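Local coordinates for protein putative thioesterase II (Thermobifida fusca, PDB 3BBJ) that probably hydrolyses acyl-CoA thioesters, as a putative acyl-CoA thioesterase II with two hotdog-fold domains, at residues H64-A69 with I101-L106; E75-V80 with T93-G98. All coordinates share one frame; numbering follows the deposited sequence.

Contact 1. Residues H64-A69 with I101-L106; sequences HFHRPA and ILTGTL. With SO4 (sulfate ion), chain C.
In the N-terminal hotdog domain, backbone hydrogen bonds join the end of strand 57-65 and the loop after it to strand 99-109. His64 and Thr103 form an antiparallel hydrogen-bonded pair: His64 N reaches Thr103 O at 2.8 Å, nearly along the C=O axis, and Thr103 N returns a bond of 3.0 Å to His64 O. Beyond Phe65 the ladder changes character. Ile101 O is gripped by two successive amides, His66 N at 2.7 Å and Arg67 N at 3.0 Å, the latter lying on a lone pair; this is the geometry of a classic beta bulge, and one carbonyl holds the chain as it leaves the sheet.

Side-chain packing begins with Phe65 and Leu102, a non-hydrogen-bonded pair that run side by side on the face turned to helix 38-51, with CD1 of Leu102 over one face of the phenyl ring in a CH-pi contact. Ile101, its CG2 anti to the backbone N, turns that methyl to Ala69 CB at 3.8 Å, while its CD1 reaches towards Pro68 O. On the side of His64 and Thr103, the CG2 methyl of Thr103 makes a van der Waals contact with the imidazole of His66, 3.6 Å from NE2, the two side chains crossing obliquely.

The polar ends look elsewhere. His64 NE2 is hydrogen-bonded to Ser62 OG of the second subunit. Arg67, extended from CG to NE, gives NH1 to Thr100 O and meets a sulfate, probably from the crystallisation liquor, at its guanidinium edge: NH2 bonds to O3 of the ion at 3.2 Å, with an N-H...O angle of 176°, and NE makes a weak bond to O1.

The chemistry thus divides between a strand end fixed by main-chain bonds, one face given to apolar packing against the helix, and another whose histidine enters the dimer interface.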
ATOM      1  N   HIS A  64      -2.011  -8.664  -5.101  1.00 45.21           N
ATOM      2  CA  HIS A  64      -3.014  -8.371  -6.132  1.00 44.77           C
ATOM      3  C   HIS A  64      -3.910  -9.582  -6.306  1.00 44.94           C
ATOM      4  O   HIS A  64      -3.407 -10.670  -6.540  1.00 44.41           O
ATOM      5  CB  HIS A  64      -2.329  -7.978  -7.431  1.00 41.96           C
ATOM      6  CG  HIS A  64      -1.776  -6.589  -7.393  1.00 44.07           C
ATOM      7  ND1 HIS A  64      -2.402  -5.526  -8.001  1.00 34.34           N
ATOM      8  CD2 HIS A  64      -0.697  -6.075  -6.752  1.00 41.36           C
ATOM      9  CE1 HIS A  64      -1.693  -4.430  -7.790  1.00 40.44           C
ATOM     10  NE2 HIS A  64      -0.663  -4.733  -7.023  1.00 38.39           N
ATOM     11  N   PHE A  65      -5.225  -9.383  -6.165  1.00 46.17           N
ATOM     12  CA  PHE A  65      -6.223 -10.466  -6.174  1.00 46.34           C
ATOM     13  C   PHE A  65      -6.856 -10.544  -7.530  1.00 47.93           C
ATOM     14  O   PHE A  65      -7.425  -9.568  -7.994  1.00 50.11           O
ATOM     15  CB  PHE A  65      -7.321 -10.210  -5.128  1.00 46.58           C
ATOM     16  CG  PHE A  65      -6.825 -10.270  -3.724  1.00 47.26           C
ATOM     17  CD1 PHE A  65      -6.190  -9.184  -3.156  1.00 43.51           C
ATOM     18  CD2 PHE A  65      -6.960 -11.435  -2.972  1.00 50.35           C
ATOM     19  CE1 PHE A  65      -5.678  -9.263  -1.849  1.00 49.58           C
ATOM     20  CE2 PHE A  65      -6.471 -11.507  -1.666  1.00 50.36           C
ATOM     21  CZ  PHE A  65      -5.829 -10.426  -1.108  1.00 46.16           C
ATOM     22  N   HIS A  66      -6.776 -11.705  -8.165  1.00 48.13           N
ATOM     23  CA  HIS A  66      -7.269 -11.856  -9.528  1.00 48.42           C
ATOM     24  C   HIS A  66      -8.639 -12.507  -9.582  1.00 48.66           C
ATOM     25  O   HIS A  66      -9.526 -12.029 -10.320  1.00 47.84           O
ATOM     26  CB  HIS A  66      -6.279 -12.680 -10.356  1.00 48.61           C
ATOM     27  CG  HIS A  66      -4.890 -12.132 -10.336  1.00 46.31           C
ATOM     28  ND1 HIS A  66      -4.611 -10.815 -10.618  1.00 49.41           N
ATOM     29  CD2 HIS A  66      -3.702 -12.720 -10.068  1.00 49.12           C
ATOM     30  CE1 HIS A  66      -3.310 -10.617 -10.536  1.00 51.15           C
ATOM     31  NE2 HIS A  66      -2.736 -11.757 -10.191  1.00 53.20           N
ATOM     32  N   ARG A  67      -8.789 -13.590  -8.807  1.00 48.63           N
ATOM     33  CA  ARG A  67     -10.006 -14.402  -8.773  1.00 49.53           C
ATOM     34  C   ARG A  67     -10.242 -14.990  -7.396  1.00 49.89           C
ATOM     35  O   ARG A  67      -9.288 -15.179  -6.633  1.00 52.23           O
ATOM     36  CB  ARG A  67      -9.874 -15.611  -9.709  1.00 51.25           C
ATOM     37  CG  ARG A  67      -9.702 -15.320 -11.181  1.00 52.81           C
ATOM     38  CD  ARG A  67      -9.394 -16.597 -11.937  1.00 51.26           C
ATOM     39  NE  ARG A  67      -9.073 -16.298 -13.333  1.00 55.81           N
ATOM     40  CZ  ARG A  67      -7.881 -15.906 -13.789  1.00 57.11           C
ATOM     41  NH1 ARG A  67      -6.844 -15.759 -12.976  1.00 55.56           N
ATOM     42  NH2 ARG A  67      -7.727 -15.656 -15.085  1.00 55.66           N
ATOM     43  N   PRO A  68     -11.514 -15.317  -7.078  1.00 49.41           N
ATOM     44  CA  PRO A  68     -11.821 -15.990  -5.811  1.00 48.31           C
ATOM     45  C   PRO A  68     -11.324 -17.416  -5.805  1.00 48.77           C
ATOM     46  O   PRO A  68     -11.342 -18.062  -6.846  1.00 50.57           O
ATOM     47  CB  PRO A  68     -13.351 -16.035  -5.806  1.00 48.33           C
ATOM     48  CG  PRO A  68     -13.717 -16.054  -7.255  1.00 46.88           C
ATOM     49  CD  PRO A  68     -12.741 -15.083  -7.865  1.00 49.00           C
ATOM     50  N   ALA A  69     -10.892 -17.895  -4.647  1.00 49.50           N
ATOM     51  CA  ALA A  69     -10.583 -19.307  -4.443  1.00 49.92           C
ATOM     52  C   ALA A  69     -11.690 -19.979  -3.627  1.00 52.56           C
ATOM     53  O   ALA A  69     -12.452 -19.318  -2.905  1.00 51.90           O
ATOM     54  CB  ALA A  69      -9.253 -19.477  -3.726  1.00 49.41           C
ATOM     55  N   ILE A 101      -5.028 -17.164  -8.664  1.00 54.01           N
ATOM     56  CA  ILE A 101      -5.965 -16.591  -7.712  1.00 52.19           C
ATOM     57  C   ILE A 101      -5.484 -15.199  -7.256  1.00 52.18           C
ATOM     58  O   ILE A 101      -6.201 -14.190  -7.360  1.00 50.45           O
ATOM     59  CB  ILE A 101      -6.083 -17.535  -6.485  1.00 51.60           C
ATOM     60  CG1 ILE A 101      -6.484 -18.957  -6.930  1.00 50.74           C
ATOM     61  CG2 ILE A 101      -7.029 -16.964  -5.406  1.00 50.02           C
ATOM     62  CD1 ILE A 101      -7.815 -19.069  -7.678  1.00 51.12           C
ATOM     63  N   LEU A 102      -4.228 -15.181  -6.817  1.00 52.71           N
ATOM     64  CA  LEU A 102      -3.644 -14.086  -6.089  1.00 51.38           C
ATOM     65  C   LEU A 102      -2.137 -14.123  -6.234  1.00 51.04           C
ATOM     66  O   LEU A 102      -1.548 -15.197  -6.243  1.00 51.05           O
ATOM     67  CB  LEU A 102      -3.976 -14.309  -4.609  1.00 53.85           C
ATOM     68  CG  LEU A 102      -3.449 -13.338  -3.551  1.00 53.53           C
ATOM     69  CD1 LEU A 102      -4.033 -11.949  -3.807  1.00 54.55           C
ATOM     70  CD2 LEU A 102      -3.819 -13.852  -2.189  1.00 50.13           C
ATOM     71  N   THR A 103      -1.517 -12.947  -6.345  1.00 50.99           N
ATOM     72  CA  THR A 103      -0.057 -12.840  -6.313  1.00 49.55           C
ATOM     73  C   THR A 103       0.382 -11.816  -5.268  1.00 48.64           C
ATOM     74  O   THR A 103      -0.246 -10.782  -5.097  1.00 47.86           O
ATOM     75  CB  THR A 103       0.554 -12.483  -7.667  1.00 48.20           C
ATOM     76  OG1 THR A 103       1.982 -12.531  -7.555  1.00 54.95           O
ATOM     77  CG2 THR A 103       0.140 -11.106  -8.119  1.00 46.14           C
ATOM     78  N   GLY A 104       1.453 -12.158  -4.554  1.00 47.79           N
ATOM     79  CA  GLY A 104       2.058 -11.291  -3.562  1.00 47.64           C
ATOM     80  C   GLY A 104       3.548 -11.111  -3.825  1.00 48.14           C
ATOM     81  O   GLY A 104       4.188 -11.990  -4.405  1.00 48.78           O
ATOM     82  N   THR A 105       4.079  -9.935  -3.482  1.00 47.31           N
ATOM     83  CA  THR A 105       5.520  -9.712  -3.496  1.00 45.14           C
ATOM     84  C   THR A 105       5.815  -9.217  -2.092  1.00 45.20           C
ATOM     85  O   THR A 105       5.095  -8.391  -1.561  1.00 45.29           O
ATOM     86  CB  THR A 105       5.958  -8.747  -4.596  1.00 46.41           C
ATOM     87  OG1 THR A 105       5.459  -9.233  -5.848  1.00 46.56           O
ATOM     88  CG2 THR A 105       7.502  -8.646  -4.665  1.00 37.51           C
ATOM     89  N   LEU A 106       6.812  -9.816  -1.463  1.00 45.74           N
ATOM     90  CA  LEU A 106       7.104  -9.549  -0.075  1.00 45.60           C
ATOM     91  C   LEU A 106       8.549  -9.176   0.107  1.00 45.33           C
ATOM     92  O   LEU A 106       9.449  -9.923  -0.297  1.00 46.65           O
ATOM     93  CB  LEU A 106       6.770 -10.772   0.813  1.00 46.39           C
ATOM     94  CG  LEU A 106       5.292 -11.187   0.971  1.00 44.55           C
ATOM     95  CD1 LEU A 106       4.787 -11.936  -0.257  1.00 46.57           C
ATOM     96  CD2 LEU A 106       5.084 -12.033   2.205  1.00 45.62           C
TER
HETATM   97  S   SO4 C 272     -11.392 -16.458 -16.348  0.50 70.96           S
HETATM   98  O1  SO4 C 272     -11.782 -15.659 -15.183  0.50 56.00           O
HETATM   99  O2  SO4 C 272     -12.515 -16.483 -17.289  0.50 61.04           O
HETATM  100  O3  SO4 C 272     -10.241 -15.850 -17.017  0.50 58.86           O
HETATM  101  O4  SO4 C 272     -11.041 -17.821 -15.936  0.50 59.82           O

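Contact 2. Residues E75-V80 with T93-G98; sequences EIETRV and TLFQEG
Phe95 has CG beside its backbone N and anti to the carbonyl carbon (chi1 -63°), and Glu77 has CG anti to its own N (chi1 -166°); together these torsions bring the ring obliquely across the glutamate. Phe95 CE1 comes within 3.5 Å of Glu77 CB, and the planes of the Glu77 carboxylate and the Phe95 ring are 18° apart. Glu75 O meets the ring at its edge, in plane. Glu75 itself holds CG in the crowded position and bends at chi2, so that the chain folds back over Phe95 O, with CG 3.9 Å from Phe95 CB.

These groups decorate a beta hairpin of the N-terminal hotdog domain, strand 72-82 antiparallel to strand 88-96. Glu75 and Phe95 exchange bonds, Phe95 N to Glu75 O at 2.7 Å; Glu77 and Thr93 do likewise, although Thr93 N approaches from above the carbonyl plane of Glu77. An alanine at Phe95 removes the ring that meets Glu77 CB and carboxylate, and would probably leave the glutamate side chain less well positioned. On the other face Ile76 CG1 meets Leu94 CD1 at 3.7 Å, both residues packing against helix 38-51.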
ATOM      1  N   GLU A  75      -2.124 -24.653  -5.277  1.00 56.22           N
ATOM      2  CA  GLU A  75      -0.676 -24.808  -5.438  1.00 58.31           C
ATOM      3  C   GLU A  75       0.025 -23.460  -5.535  1.00 57.17           C
ATOM      4  O   GLU A  75      -0.498 -22.514  -6.113  1.00 57.78           O
ATOM      5  CB  GLU A  75      -0.320 -25.744  -6.612  1.00 59.51           C
ATOM      6  CG  GLU A  75      -1.198 -25.640  -7.859  1.00 67.35           C
ATOM      7  CD  GLU A  75      -2.582 -26.295  -7.712  1.00 72.91           C
ATOM      8  OE1 GLU A  75      -2.821 -27.013  -6.705  1.00 72.26           O
ATOM      9  OE2 GLU A  75      -3.424 -26.084  -8.622  1.00 73.99           O
ATOM     10  N   ILE A  76       1.215 -23.393  -4.946  1.00 57.26           N
ATOM     11  CA  ILE A  76       1.986 -22.161  -4.842  1.00 56.55           C
ATOM     12  C   ILE A  76       3.322 -22.224  -5.583  1.00 58.79           C
ATOM     13  O   ILE A  76       4.092 -23.178  -5.454  1.00 58.55           O
ATOM     14  CB  ILE A  76       2.250 -21.817  -3.384  1.00 55.58           C
ATOM     15  CG1 ILE A  76       0.918 -21.478  -2.709  1.00 54.39           C
ATOM     16  CG2 ILE A  76       3.287 -20.659  -3.282  1.00 50.15           C
ATOM     17  CD1 ILE A  76       0.980 -21.428  -1.192  1.00 56.38           C
ATOM     18  N   GLU A  77       3.597 -21.152  -6.313  1.00 60.03           N
ATOM     19  CA  GLU A  77       4.750 -21.044  -7.188  1.00 61.73           C
ATOM     20  C   GLU A  77       5.547 -19.795  -6.782  1.00 59.11           C
ATOM     21  O   GLU A  77       5.057 -18.687  -6.938  1.00 59.70           O
ATOM     22  CB  GLU A  77       4.193 -20.935  -8.597  1.00 62.14           C
ATOM     23  CG  GLU A  77       5.153 -21.140  -9.731  1.00 69.55           C
ATOM     24  CD  GLU A  77       4.411 -21.301 -11.057  1.00 66.86           C
ATOM     25  OE1 GLU A  77       3.541 -22.205 -11.141  1.00 69.94           O
ATOM     26  OE2 GLU A  77       4.706 -20.528 -12.003  1.00 74.03           O
ATOM     27  N   THR A  78       6.746 -19.985  -6.225  1.00 57.91           N
ATOM     28  CA  THR A  78       7.555 -18.881  -5.681  1.00 56.76           C
ATOM     29  C   THR A  78       8.765 -18.484  -6.523  1.00 57.24           C
ATOM     30  O   THR A  78       9.224 -19.225  -7.378  1.00 57.24           O
ATOM     31  CB  THR A  78       8.057 -19.173  -4.246  1.00 55.65           C
ATOM     32  OG1 THR A  78       8.984 -20.256  -4.262  1.00 56.40           O
ATOM     33  CG2 THR A  78       6.900 -19.506  -3.308  1.00 56.38           C
ATOM     34  N   ARG A  79       9.278 -17.280  -6.270  1.00 59.22           N
ATOM     35  CA  ARG A  79      10.415 -16.745  -7.025  1.00 58.51           C
ATOM     36  C   ARG A  79      11.108 -15.624  -6.256  1.00 56.60           C
ATOM     37  O   ARG A  79      10.476 -14.642  -5.888  1.00 56.75           O
ATOM     38  CB  ARG A  79       9.923 -16.235  -8.372  1.00 59.05           C
ATOM     39  CG  ARG A  79      11.011 -15.970  -9.362  1.00 64.73           C
ATOM     40  CD  ARG A  79      10.444 -15.914 -10.763  1.00 74.76           C
ATOM     41  NE  ARG A  79      11.387 -15.316 -11.699  1.00 80.77           N
ATOM     42  CZ  ARG A  79      11.385 -14.042 -12.090  1.00 86.49           C
ATOM     43  NH1 ARG A  79      10.475 -13.176 -11.647  1.00 88.34           N
ATOM     44  NH2 ARG A  79      12.308 -13.631 -12.949  1.00 87.86           N
ATOM     45  N   VAL A  80      12.399 -15.790  -5.989  1.00 55.98           N
ATOM     46  CA  VAL A  80      13.179 -14.788  -5.266  1.00 54.72           C
ATOM     47  C   VAL A  80      13.540 -13.762  -6.307  1.00 54.30           C
ATOM     48  O   VAL A  80      14.072 -14.104  -7.359  1.00 53.97           O
ATOM     49  CB  VAL A  80      14.482 -15.378  -4.624  1.00 54.62           C
ATOM     50  CG1 VAL A  80      15.220 -14.308  -3.810  1.00 49.30           C
ATOM     51  CG2 VAL A  80      14.154 -16.598  -3.748  1.00 48.18           C
ATOM     52  N   THR A  93       2.843 -16.806  -5.941  1.00 52.50           N
ATOM     53  CA  THR A  93       1.560 -16.815  -6.635  1.00 51.51           C
ATOM     54  C   THR A  93       0.760 -18.089  -6.307  1.00 51.87           C
ATOM     55  O   THR A  93       1.300 -19.210  -6.316  1.00 50.94           O
ATOM     56  CB  THR A  93       1.775 -16.708  -8.150  1.00 50.77           C
ATOM     57  OG1 THR A  93       2.677 -15.626  -8.431  1.00 53.53           O
ATOM     58  CG2 THR A  93       0.440 -16.495  -8.895  1.00 46.64           C
ATOM     59  N   LEU A  94      -0.536 -17.900  -6.027  1.00 51.79           N
ATOM     60  CA  LEU A  94      -1.434 -19.005  -5.689  1.00 50.81           C
ATOM     61  C   LEU A  94      -2.272 -19.408  -6.891  1.00 51.47           C
ATOM     62  O   LEU A  94      -2.877 -18.553  -7.543  1.00 48.12           O
ATOM     63  CB  LEU A  94      -2.359 -18.617  -4.546  1.00 50.29           C
ATOM     64  CG  LEU A  94      -3.350 -19.665  -4.061  1.00 50.69           C
ATOM     65  CD1 LEU A  94      -2.604 -20.887  -3.512  1.00 48.39           C
ATOM     66  CD2 LEU A  94      -4.268 -19.052  -2.994  1.00 48.77           C
ATOM     67  N   PHE A  95      -2.297 -20.722  -7.152  1.00 53.39           N
ATOM     68  CA  PHE A  95      -3.059 -21.307  -8.251  1.00 54.28           C
ATOM     69  C   PHE A  95      -4.087 -22.295  -7.737  1.00 55.59           C
ATOM     70  O   PHE A  95      -3.877 -22.971  -6.735  1.00 55.38           O
ATOM     71  CB  PHE A  95      -2.139 -22.055  -9.191  1.00 52.96           C
ATOM     72  CG  PHE A  95      -1.131 -21.197  -9.859  1.00 49.55           C
ATOM     73  CD1 PHE A  95       0.045 -20.858  -9.208  1.00 49.72           C
ATOM     74  CD2 PHE A  95      -1.331 -20.756 -11.152  1.00 48.27           C
ATOM     75  CE1 PHE A  95       1.001 -20.058  -9.843  1.00 53.42           C
ATOM     76  CE2 PHE A  95      -0.368 -19.956 -11.796  1.00 51.17           C
ATOM     77  CZ  PHE A  95       0.793 -19.609 -11.138  1.00 47.64           C
ATOM     78  N   GLN A  96      -5.210 -22.372  -8.435  1.00 59.03           N
ATOM     79  CA  GLN A  96      -6.256 -23.328  -8.096  1.00 59.95           C
ATOM     80  C   GLN A  96      -7.085 -23.608  -9.340  1.00 63.26           C
ATOM     81  O   GLN A  96      -7.641 -22.682  -9.952  1.00 64.64           O
ATOM     82  CB  GLN A  96      -7.142 -22.813  -6.952  1.00 58.79           C
ATOM     83  CG  GLN A  96      -7.907 -23.930  -6.244  1.00 57.74           C
ATOM     84  CD  GLN A  96      -8.910 -23.440  -5.196  1.00 57.96           C
ATOM     85  OE1 GLN A  96      -9.667 -22.492  -5.431  1.00 47.33           O
ATOM     86  NE2 GLN A  96      -8.934 -24.115  -4.041  1.00 43.76           N
ATOM     87  N   GLU A  97      -7.173 -24.891  -9.691  1.00 66.40           N
ATOM     88  CA  GLU A  97      -7.897 -25.356 -10.876  1.00 68.16           C
ATOM     89  C   GLU A  97      -7.360 -24.678 -12.120  1.00 67.76           C
ATOM     90  O   GLU A  97      -8.113 -24.149 -12.927  1.00 67.56           O
ATOM     91  CB  GLU A  97      -9.406 -25.138 -10.746  1.00 67.97           C
ATOM     92  CG  GLU A  97     -10.039 -25.863  -9.567  1.00 72.42           C
ATOM     93  CD  GLU A  97     -11.533 -26.100  -9.758  1.00 77.61           C
ATOM     94  OE1 GLU A  97     -11.924 -26.641 -10.825  1.00 81.18           O
ATOM     95  OE2 GLU A  97     -12.311 -25.759  -8.842  1.00 79.82           O
ATOM     96  N   GLY A  98      -6.040 -24.676 -12.237  1.00 68.79           N
ATOM     97  CA  GLY A  98      -5.351 -24.127 -13.390  1.00 69.24           C
ATOM     98  C   GLY A  98      -5.456 -22.630 -13.598  1.00 69.65           C
ATOM     99  O   GLY A  98      -5.126 -22.142 -14.680  1.00 69.79           O
TER

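Overall arrangement
The two contacts belong to the same run of antiparallel strands in the N-terminal domain, with centres about 9 Å apart. Strands 88-96 and 99-109 are neighbours, and probable hydrogen bonds from Ile101 N to Leu94 O and from Leu94 N to Leu102 O join them. Contact 1 is mostly buried and nearer the chain centre (about 13 Å against 19 Å, centre to centre); its His64 bonds to the second subunit, which His66 and Arg67 also touch. Contact 2 is partly buried, touches no other chain of the assembly, and carries glutamates beside an aromatic ring on its more open face. Apolar residues of both contacts, Leu102 and Leu94 among them, pack against helix 38-51.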